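Local coordinates for protein alkylpurine DNA glycosylase AlkC (Pseudomonas fluorescens, PDB 5VHV) that probably excises alkylated purine bases from DNA by hydrolysis, acting as a base excision repair glycosylase that does not flip the damaged nucleotide, at residues A42-S45 / V46-M50; S81-V84 / S85-L88; Q129-L132 / A133-A137. All coordinates share one frame; numbering follows the deposited sequence. Where two conformers were deposited one is given.

Contact 1 (A42-S45 / V46-M50). With nucleotides of chain D.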
loop_
_atom_site.group_PDB
_atom_site.type_symbol
_atom_site.label_atom_id
_atom_site.label_comp_id
_atom_site.label_asym_id
_atom_site.label_seq_id
_atom_site.Cartn_x
_atom_site.Cartn_y
_atom_site.Cartn_z
ATOM N N ALA A 42 -8.058 14.786 -22.349
ATOM C CA ALA A 42 -8.092 13.373 -22.723
ATOM C C ALA A 42 -6.711 12.727 -22.674
ATOM O O ALA A 42 -6.605 11.508 -22.478
ATOM C CB ALA A 42 -8.697 13.231 -24.127
ATOM N N GLU A 43 -5.650 13.513 -22.847
ATOM C CA GLU A 43 -4.279 13.019 -22.766
ATOM C C GLU A 43 -3.767 12.910 -21.334
ATOM O O GLU A 43 -2.654 12.410 -21.127
ATOM C CB GLU A 43 -3.337 13.941 -23.558
ATOM C CG GLU A 43 -3.655 14.015 -25.041
ATOM C CD GLU A 43 -3.114 15.266 -25.716
ATOM O OE1 GLU A 43 -1.931 15.631 -25.510
ATOM O OE2 GLU A 43 -3.894 15.888 -26.458
ATOM N N LEU A 44 -4.526 13.373 -20.348
ATOM C CA LEU A 44 -4.032 13.415 -18.980
ATOM C C LEU A 44 -4.452 12.170 -18.215
ATOM O O LEU A 44 -5.618 11.759 -18.263
ATOM C CB LEU A 44 -4.543 14.657 -18.247
ATOM C CG LEU A 44 -4.124 15.992 -18.880
ATOM C CD1 LEU A 44 -4.675 17.136 -18.050
ATOM C CD2 LEU A 44 -2.613 16.113 -19.001
ATOM N N SER A 45 -3.503 11.595 -17.492
ATOM C CA SER A 45 -3.788 10.533 -16.540
ATOM C C SER A 45 -4.463 11.119 -15.303
ATOM O O SER A 45 -4.581 12.341 -15.140
ATOM C CB SER A 45 -2.499 9.827 -16.154
ATOM O OG SER A 45 -1.745 10.661 -15.274
ATOM N N VAL A 46 -4.908 10.241 -14.406
ATOM C CA VAL A 46 -5.652 10.733 -13.250
ATOM C C VAL A 46 -4.794 11.670 -12.393
ATOM O O VAL A 46 -5.264 12.726 -11.947
ATOM C CB VAL A 46 -6.235 9.564 -12.433
ATOM C CG1 VAL A 46 -5.145 8.755 -11.739
ATOM C CG2 VAL A 46 -7.208 10.111 -11.406
ATOM N N MET A 47 -3.527 11.335 -12.161
ATOM C CA MET A 47 -2.732 12.223 -11.317
ATOM C C MET A 47 -2.262 13.479 -12.062
ATOM O O MET A 47 -2.036 14.511 -11.419
ATOM C CB MET A 47 -1.539 11.482 -10.721
ATOM C CG MET A 47 -1.940 10.371 -9.696
ATOM S SD MET A 47 -2.884 11.015 -8.273
ATOM C CE MET A 47 -1.557 11.486 -7.208
ATOM N N GLN A 48 -2.149 13.423 -13.391
ATOM C CA GLN A 48 -1.944 14.639 -14.172
ATOM C C GLN A 48 -3.152 15.566 -14.082
ATOM O O GLN A 48 -2.999 16.794 -14.029
ATOM C CB GLN A 48 -1.673 14.286 -15.628
ATOM C CG GLN A 48 -0.308 13.709 -15.920
ATOM C CD GLN A 48 -0.174 13.362 -17.392
ATOM O OE1 GLN A 48 -0.894 12.506 -17.912
ATOM N NE2 GLN A 48 0.725 14.053 -18.090
ATOM N N ARG A 49 -4.366 14.997 -14.081
ATOM C CA ARG A 49 -5.572 15.817 -13.979
ATOM C C ARG A 49 -5.669 16.456 -12.606
ATOM O O ARG A 49 -6.029 17.631 -12.482
ATOM C CB ARG A 49 -6.834 14.971 -14.258
ATOM C CG ARG A 49 -6.900 14.428 -15.688
ATOM C CD ARG A 49 -8.115 13.545 -15.940
ATOM N NE ARG A 49 -8.040 12.955 -17.273
ATOM C CZ ARG A 49 -9.080 12.646 -18.036
ATOM N NH1 ARG A 49 -10.323 12.847 -17.620
ATOM N NH2 ARG A 49 -8.874 12.099 -19.214
ATOM N N MET A 50 -5.359 15.687 -11.563
ATOM C CA MET A 50 -5.357 16.212 -10.206
ATOM C C MET A 50 -4.423 17.410 -10.096
ATOM O O MET A 50 -4.811 18.477 -9.593
ATOM C CB MET A 50 -4.937 15.101 -9.232
ATOM C CG MET A 50 -4.947 15.504 -7.766
ATOM S SD MET A 50 -3.469 16.362 -7.252
ATOM C CE MET A 50 -2.250 15.052 -7.202
ATOM P P DG D 8 -1.300 7.713 -13.376
ATOM O OP1 DG D 8 -1.579 9.125 -13.052
ATOM O OP2 DG D 8 -1.076 7.258 -14.768
ATOM O "O5'" DG D 8 -0.031 7.194 -12.563
ATOM C "C5'" DG D 8 0.010 7.389 -11.176
ATOM C "C4'" DG D 8 1.175 6.642 -10.589
ATOM O "O4'" DG D 8 0.957 5.223 -10.738
ATOM C "C3'" DG D 8 2.525 6.935 -11.275
ATOM O "O3'" DG D 8 3.380 7.502 -10.346
ATOM C "C2'" DG D 8 2.993 5.565 -11.776
ATOM C "C1'" DG D 8 2.215 4.619 -10.890
ATOM N N9 DG D 8 2.046 3.275 -11.418
ATOM C C8 DG D 8 1.474 2.892 -12.624
ATOM N N7 DG D 8 1.467 1.598 -12.803
ATOM C C5 DG D 8 2.090 1.095 -11.643
ATOM C C6 DG D 8 2.374 -0.236 -11.269
ATOM O O6 DG D 8 2.147 -1.280 -11.900
ATOM N N1 DG D 8 3.014 -0.294 -10.027
ATOM C C2 DG D 8 3.324 0.797 -9.253
ATOM N N2 DG D 8 3.913 0.550 -8.094
ATOM N N3 DG D 8 3.060 2.055 -9.597
ATOM C C4 DG D 8 2.440 2.118 -10.796
ATOM P P DT D 7 -6.757 4.557 -15.157
ATOM O OP1 DT D 7 -7.403 5.872 -15.206
ATOM O OP2 DT D 7 -6.400 3.895 -16.451
ATOM O "O5'" DT D 7 -5.474 4.515 -14.268
ATOM C "C5'" DT D 7 -5.491 5.169 -13.033
ATOM C "C4'" DT D 7 -4.127 5.127 -12.397
ATOM O "O4'" DT D 7 -3.804 3.761 -12.046
ATOM C "C3'" DT D 7 -2.965 5.629 -13.268
ATOM O "O3'" DT D 7 -2.514 6.885 -12.733
ATOM C "C2'" DT D 7 -1.908 4.494 -13.184
ATOM C "C1'" DT D 7 -2.408 3.626 -12.030
ATOM N N1 DT D 7 -2.091 2.203 -12.139
ATOM C C2 DT D 7 -1.422 1.577 -11.109
ATOM O O2 DT D 7 -1.054 2.151 -10.089
ATOM N N3 DT D 7 -1.232 0.229 -11.283
ATOM C C4 DT D 7 -1.603 -0.525 -12.370
ATOM O O4 DT D 7 -1.355 -1.723 -12.446
ATOM C C5 DT D 7 -2.303 0.190 -13.413
ATOM C C7 DT D 7 -2.763 -0.532 -14.643
ATOM C C6 DT D 7 -2.514 1.508 -13.250
HETATM O O HOH W 1 0.430 13.386 -20.925
#
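Ser45 and Gln48 exchange hydrogen bonds at the first turn of helix 46-60. Gln48, extended beyond CG, brings its OE1 to the N-H of Ser45 at 2.8 Å in an almost straight bond (176°), the donor tilted modestly from the amide's carbonyl plane. In return Ser45 OG accepts a weak bond from Gln48 N, 3.4 Å long. That hydroxyl sits between its own backbone N and carbonyl carbon (chi1 74°), a torsion that also lets OG donate to OP1 of DG8 of chain D at 2.7 Å. The same phosphate oxygen receives Met47 N at 3.1 Å, while CG1 of Val46 lies against O3' of DT7 of chain D.

Arg49 comes up on another side of the turn. Extended from CG to NE, it runs its CG along Leu44 CB (3.5 Å) and presents NE to Leu44 O at 2.9 Å. The carbonyl oxygen lies near the guanidinium plane, yet NE stands above the plane of that carbonyl. Arg49 NH1 has a further hydrogen bond, to Phe9 O. A water joins Glu43 O to Gln48 NE2, holding the other end of the amide. Ser45 and Gln48 thus form a capping box, and the capped helix N-terminus binds a DNA backbone phosphate through Met47 N and Ser45 OG, where the helix dipole would probably favour the anion.

Contact 2 (S81-V84 / S85-L88). With 9B4 ((2R,5R,13R,16R)-9-(hydroxymethyl)-9-{[(2R)-2-hydroxypropoxy]methyl}-5,13-dimethyl-4,7,11,14-tetraoxaheptadecane-2,16-diol), chain L.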
loop_
_atom_site.group_PDB
_atom_site.type_symbol
_atom_site.label_atom_id
_atom_site.label_comp_id
_atom_site.label_asym_id
_atom_site.label_seq_id
_atom_site.Cartn_x
_atom_site.Cartn_y
_atom_site.Cartn_z
ATOM N N SER A 81 -16.007 14.583 -3.501
ATOM C CA SER A 81 -15.116 13.431 -3.644
ATOM C C SER A 81 -13.839 13.619 -2.837
ATOM O O SER A 81 -13.163 14.643 -2.966
ATOM C CB SER A 81 -14.759 13.209 -5.114
ATOM O OG SER A 81 -13.637 12.339 -5.218
ATOM N N GLY A 82 -13.488 12.605 -2.044
ATOM C CA GLY A 82 -12.241 12.641 -1.300
ATOM C C GLY A 82 -11.012 12.502 -2.188
ATOM O O GLY A 82 -9.985 13.140 -1.951
ATOM N N PHE A 83 -11.109 11.683 -3.234
ATOM C CA PHE A 83 -10.004 11.558 -4.178
ATOM C C PHE A 83 -9.793 12.860 -4.943
ATOM O O PHE A 83 -8.657 13.317 -5.105
ATOM C CB PHE A 83 -10.284 10.400 -5.134
ATOM C CG PHE A 83 -9.148 10.108 -6.051
ATOM C CD1 PHE A 83 -8.153 9.227 -5.679
ATOM C CD2 PHE A 83 -9.047 10.752 -7.271
ATOM C CE1 PHE A 83 -7.074 8.976 -6.531
ATOM C CE2 PHE A 83 -7.981 10.500 -8.120
ATOM C CZ PHE A 83 -6.997 9.607 -7.743
ATOM N N VAL A 84 -10.876 13.495 -5.397
ATOM C CA VAL A 84 -10.744 14.779 -6.084
ATOM C C VAL A 84 -10.058 15.801 -5.183
ATOM O O VAL A 84 -9.274 16.635 -5.652
ATOM C CB VAL A 84 -12.118 15.275 -6.562
ATOM C CG1 VAL A 84 -12.073 16.762 -6.949
ATOM C CG2 VAL A 84 -12.570 14.445 -7.749
ATOM N N SER A 85 -10.325 15.742 -3.877
ATOM C CA SER A 85 -9.771 16.701 -2.931
ATOM C C SER A 85 -8.252 16.628 -2.810
ATOM O O SER A 85 -7.658 17.513 -2.179
ATOM C CB SER A 85 -10.414 16.496 -1.560
ATOM O OG SER A 85 -11.832 16.661 -1.678
ATOM N N LEU A 86 -7.604 15.622 -3.397
ATOM C CA LEU A 86 -6.139 15.603 -3.438
ATOM C C LEU A 86 -5.537 16.860 -4.062
ATOM O O LEU A 86 -4.373 17.171 -3.774
ATOM C CB LEU A 86 -5.629 14.386 -4.219
ATOM C CG LEU A 86 -5.862 13.012 -3.608
ATOM C CD1 LEU A 86 -5.545 11.897 -4.612
ATOM C CD2 LEU A 86 -5.053 12.841 -2.354
ATOM N N PHE A 87 -6.272 17.598 -4.904
ATOM C CA PHE A 87 -5.646 18.782 -5.485
ATOM C C PHE A 87 -5.424 19.876 -4.453
ATOM O O PHE A 87 -4.562 20.737 -4.658
ATOM C CB PHE A 87 -6.428 19.315 -6.694
ATOM C CG PHE A 87 -7.708 20.063 -6.368
ATOM C CD1 PHE A 87 -7.670 21.382 -5.939
ATOM C CD2 PHE A 87 -8.937 19.462 -6.564
ATOM C CE1 PHE A 87 -8.843 22.072 -5.652
ATOM C CE2 PHE A 87 -10.115 20.134 -6.298
ATOM C CZ PHE A 87 -10.075 21.455 -5.838
ATOM N N LEU A 88 -6.114 19.825 -3.313
ATOM C CA LEU A 88 -5.903 20.857 -2.301
ATOM C C LEU A 88 -4.530 20.721 -1.658
ATOM O O LEU A 88 -3.765 21.695 -1.668
ATOM C CB LEU A 88 -7.037 20.814 -1.272
ATOM C CG LEU A 88 -8.413 21.086 -1.869
ATOM C CD1 LEU A 88 -9.485 20.625 -0.876
ATOM C CD2 LEU A 88 -8.526 22.562 -2.194
HETATM C C01 9B4 L . -4.685 0.844 -9.560
HETATM C C02 9B4 L . -5.068 1.146 -8.110
HETATM C C03 9B4 L . -6.133 2.225 -8.097
HETATM C C05 9B4 L . -7.356 3.664 -6.771
HETATM C C06 9B4 L . -8.201 3.733 -5.503
HETATM C C07 9B4 L . -7.311 3.706 -4.266
HETATM C C09 9B4 L . -5.564 4.796 -3.165
HETATM C C10 9B4 L . -5.235 6.215 -2.692
HETATM C C12 9B4 L . -6.250 8.221 -1.913
HETATM C C13 9B4 L . -7.467 8.722 -1.128
HETATM C C15 9B4 L . -7.523 10.248 -1.176
HETATM C C16 9B4 L . -4.606 6.948 -3.869
HETATM C C17 9B4 L . -9.158 2.538 -5.383
HETATM C C23 9B4 L . -8.915 5.086 -5.592
HETATM C C25 9B4 L . -11.178 5.414 -5.372
HETATM C C26 9B4 L . -12.213 6.155 -4.540
HETATM C C27 9B4 L . -11.633 6.668 -3.217
HETATM C C34 9B4 L . -3.481 0.776 -6.380
HETATM C C35 9B4 L . -3.232 1.574 -5.111
HETATM C C37 9B4 L . -2.279 0.760 -4.233
HETATM O O04 9B4 L . -6.494 2.559 -6.776
HETATM O O08 9B4 L . -6.474 4.821 -4.238
HETATM O O11 9B4 L . -6.403 6.868 -2.262
HETATM O O14 9B4 L . -8.643 8.214 -1.692
HETATM O O18 9B4 L . -9.933 2.315 -6.536
HETATM O O24 9B4 L . -9.961 5.216 -4.685
HETATM O O28 9B4 L . -12.627 7.232 -5.329
HETATM O O33 9B4 L . -3.977 1.621 -7.381
HETATM O O36 9B4 L . -2.678 2.820 -5.445
#
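Ser85 folds back on Ser81 to make the tight end of this turn. Its OG, anti to its own carbonyl carbon (chi1 -59°), gives a hydrogen bond of 2.7 Å to Ser81 O, and Ser85 N reaches the same oxygen at 3.2 Å from the opposite face of the carbonyl plane. Two donors from one residue therefore grip a single acceptor. Ser81 OG in turn accepts from Val84 N at 3.0 Å, an ST motif that starts the turn leading into helix 87-95. Close by, the Phe87 ring brings CD2 to 3.0 Å from Val84 O, and its edge meets Val84 CG1; Ile17 of helix 11-24 packs on both side chains.

The ligand side is looser. Leu86 lays CD1 over one face of the Phe83 ring, a CH-pi contact 4.0 Å from the centroid, while O14 of the bound 9B4 lies at the ring edge. Leu86 CD2 comes no nearer than 3.8 Å to 9B4 C15, with Gly82 O about as far from that carbon. With an alanine at Phe83, Leu86 CD1 is likely to lose its aromatic face and a gap to open beside 9B4. Val46 of helix 46-60 and Phe9 also touch Phe83.

Contact 3 (Q129-L132 / A133-A137)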
loop_
_atom_site.group_PDB
_atom_site.type_symbol
_atom_site.label_atom_id
_atom_site.label_comp_id
_atom_site.label_asym_id
_atom_site.label_seq_id
_atom_site.Cartn_x
_atom_site.Cartn_y
_atom_site.Cartn_z
ATOM N N GLN A 129 14.347 17.740 7.738
ATOM C CA GLN A 129 14.362 17.790 9.206
ATOM C C GLN A 129 13.201 18.631 9.730
ATOM O O GLN A 129 12.534 18.248 10.706
ATOM C CB GLN A 129 15.716 18.326 9.708
ATOM C CG GLN A 129 16.109 17.884 11.108
ATOM C CD GLN A 129 16.351 16.362 11.219
ATOM O OE1 GLN A 129 17.111 15.781 10.446
ATOM N NE2 GLN A 129 15.685 15.737 12.158
ATOM N N ARG A 130 12.927 19.769 9.072
ATOM C CA ARG A 130 11.837 20.637 9.507
ATOM C C ARG A 130 10.504 19.907 9.438
ATOM O O ARG A 130 9.668 20.027 10.345
ATOM C CB ARG A 130 11.790 21.897 8.647
ATOM C CG ARG A 130 11.249 23.116 9.386
ATOM C CD ARG A 130 11.167 24.343 8.476
ATOM N NE ARG A 130 10.778 25.527 9.242
ATOM C CZ ARG A 130 10.617 26.744 8.723
ATOM N NH1 ARG A 130 10.815 26.963 7.417
ATOM N NH2 ARG A 130 10.236 27.741 9.512
ATOM N N THR A 131 10.291 19.150 8.364
ATOM C CA THR A 131 9.023 18.462 8.147
ATOM C C THR A 131 8.908 17.237 9.050
ATOM O O THR A 131 7.824 16.939 9.574
ATOM C CB THR A 131 8.895 18.074 6.667
ATOM O OG1 THR A 131 9.098 19.237 5.839
ATOM C CG2 THR A 131 7.534 17.495 6.361
ATOM N N LEU A 132 10.027 16.537 9.269
ATOM C CA LEU A 132 10.016 15.404 10.187
ATOM C C LEU A 132 9.511 15.821 11.565
ATOM O O LEU A 132 8.712 15.104 12.190
ATOM C CB LEU A 132 11.418 14.783 10.293
ATOM C CG LEU A 132 11.562 13.634 11.308
ATOM C CD1 LEU A 132 10.727 12.422 10.908
ATOM C CD2 LEU A 132 13.013 13.227 11.424
ATOM N N ALA A 133 9.940 16.990 12.046
ATOM C CA ALA A 133 9.507 17.444 13.369
ATOM C C ALA A 133 7.998 17.630 13.411
ATOM O O ALA A 133 7.338 17.284 14.401
ATOM C CB ALA A 133 10.211 18.750 13.740
ATOM N N VAL A 134 7.432 18.149 12.327
ATOM C CA VAL A 134 5.985 18.315 12.243
ATOM C C VAL A 134 5.292 16.971 12.273
ATOM O O VAL A 134 4.293 16.776 12.982
ATOM C CB VAL A 134 5.634 19.098 10.970
ATOM C CG1 VAL A 134 4.127 19.067 10.716
ATOM C CG2 VAL A 134 6.171 20.504 11.090
ATOM N N MET A 135 5.813 16.015 11.498
ATOM C CA MET A 135 5.165 14.718 11.449
ATOM C C MET A 135 5.280 13.983 12.782
ATOM O O MET A 135 4.379 13.216 13.139
ATOM C CB MET A 135 5.749 13.924 10.293
ATOM C CG MET A 135 5.422 14.588 8.950
ATOM S SD MET A 135 6.135 13.767 7.545
ATOM C CE MET A 135 4.875 12.527 7.212
ATOM N N GLN A 136 6.348 14.213 13.539
ATOM C CA GLN A 136 6.417 13.669 14.886
ATOM C C GLN A 136 5.309 14.234 15.761
ATOM O O GLN A 136 4.677 13.497 16.526
ATOM C CB GLN A 136 7.800 13.949 15.479
ATOM C CG GLN A 136 8.874 13.124 14.781
ATOM C CD GLN A 136 10.264 13.565 15.138
ATOM O OE1 GLN A 136 10.481 14.706 15.567
ATOM N NE2 GLN A 136 11.225 12.666 14.963
ATOM N N ALA A 137 5.036 15.534 15.659
ATOM C CA ALA A 137 3.908 16.078 16.407
ATOM C C ALA A 137 2.598 15.461 15.917
ATOM O O ALA A 137 1.733 15.088 16.723
ATOM C CB ALA A 137 3.873 17.602 16.289
#
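In Leu132 CG stands anti to the backbone N (chi1 176°) and Gln136 starts with CG anti to its carbonyl carbon (chi1 -69°), and the two side chains cross one turn of helix apart. Gln136 then stays extended beyond CG, which carries its amide nitrogen to the leucine branch: NE2 is 3.8 Å from Leu132 CG and only slightly farther from the two methyls. The meeting is a van der Waals one, with an amide end lying across an aliphatic fork. Gln136 N donates to Leu132 O at 2.9 Å, and Gln136 CG comes within 3.3 Å of the same oxygen.

A second pair runs alongside on the neighbouring flank, Thr131 with Met135. Their backbones are joined firmly, Met135 N to Thr131 O at 2.9 Å, whereas any touch between the Thr131 methyl and the sulfur is doubtful, because the Met135 side chain takes two conformations. The hydroxyl of Thr131 is turned elsewhere and bonds to Asp127 O, just ahead of the segment.

Beyond the helix, Thr131 and Met135 pack on Ile120 and Leu124 of helix 119-126, and Leu132, Gln136 and Met135 all touch Ile177 of helix 175-181. Val134 touches Met104 of helix 100-110. These are successive i to i+4 pairs of an alpha-helix whose sides are shared among three other helices, as in the HEAT-like repeat fold of the DNA alkylation repair enzyme family.

In the fold
Contacts 1, 2 and 3 follow one another along the chain, all within the helical portion that precedes the strands of the C-terminal sheet. Contact 1 opens helix 46-60 and contact 2 leads into helix 87-95; their centres are about 13 Å apart and they touch, Val46 CG2 meeting Phe83 CE2 at 3.4 Å. Contact 3 lies on helix 128-138, with its centre about 31 Å from that of contact 1 and about 24 Å from that of contact 2, and touches neither. The first two thus place the phosphate-binding helix start beside the site where 9B4 is bound, whereas the third is packing between helices, about 14 Å from the nucleic acid at its nearest atom.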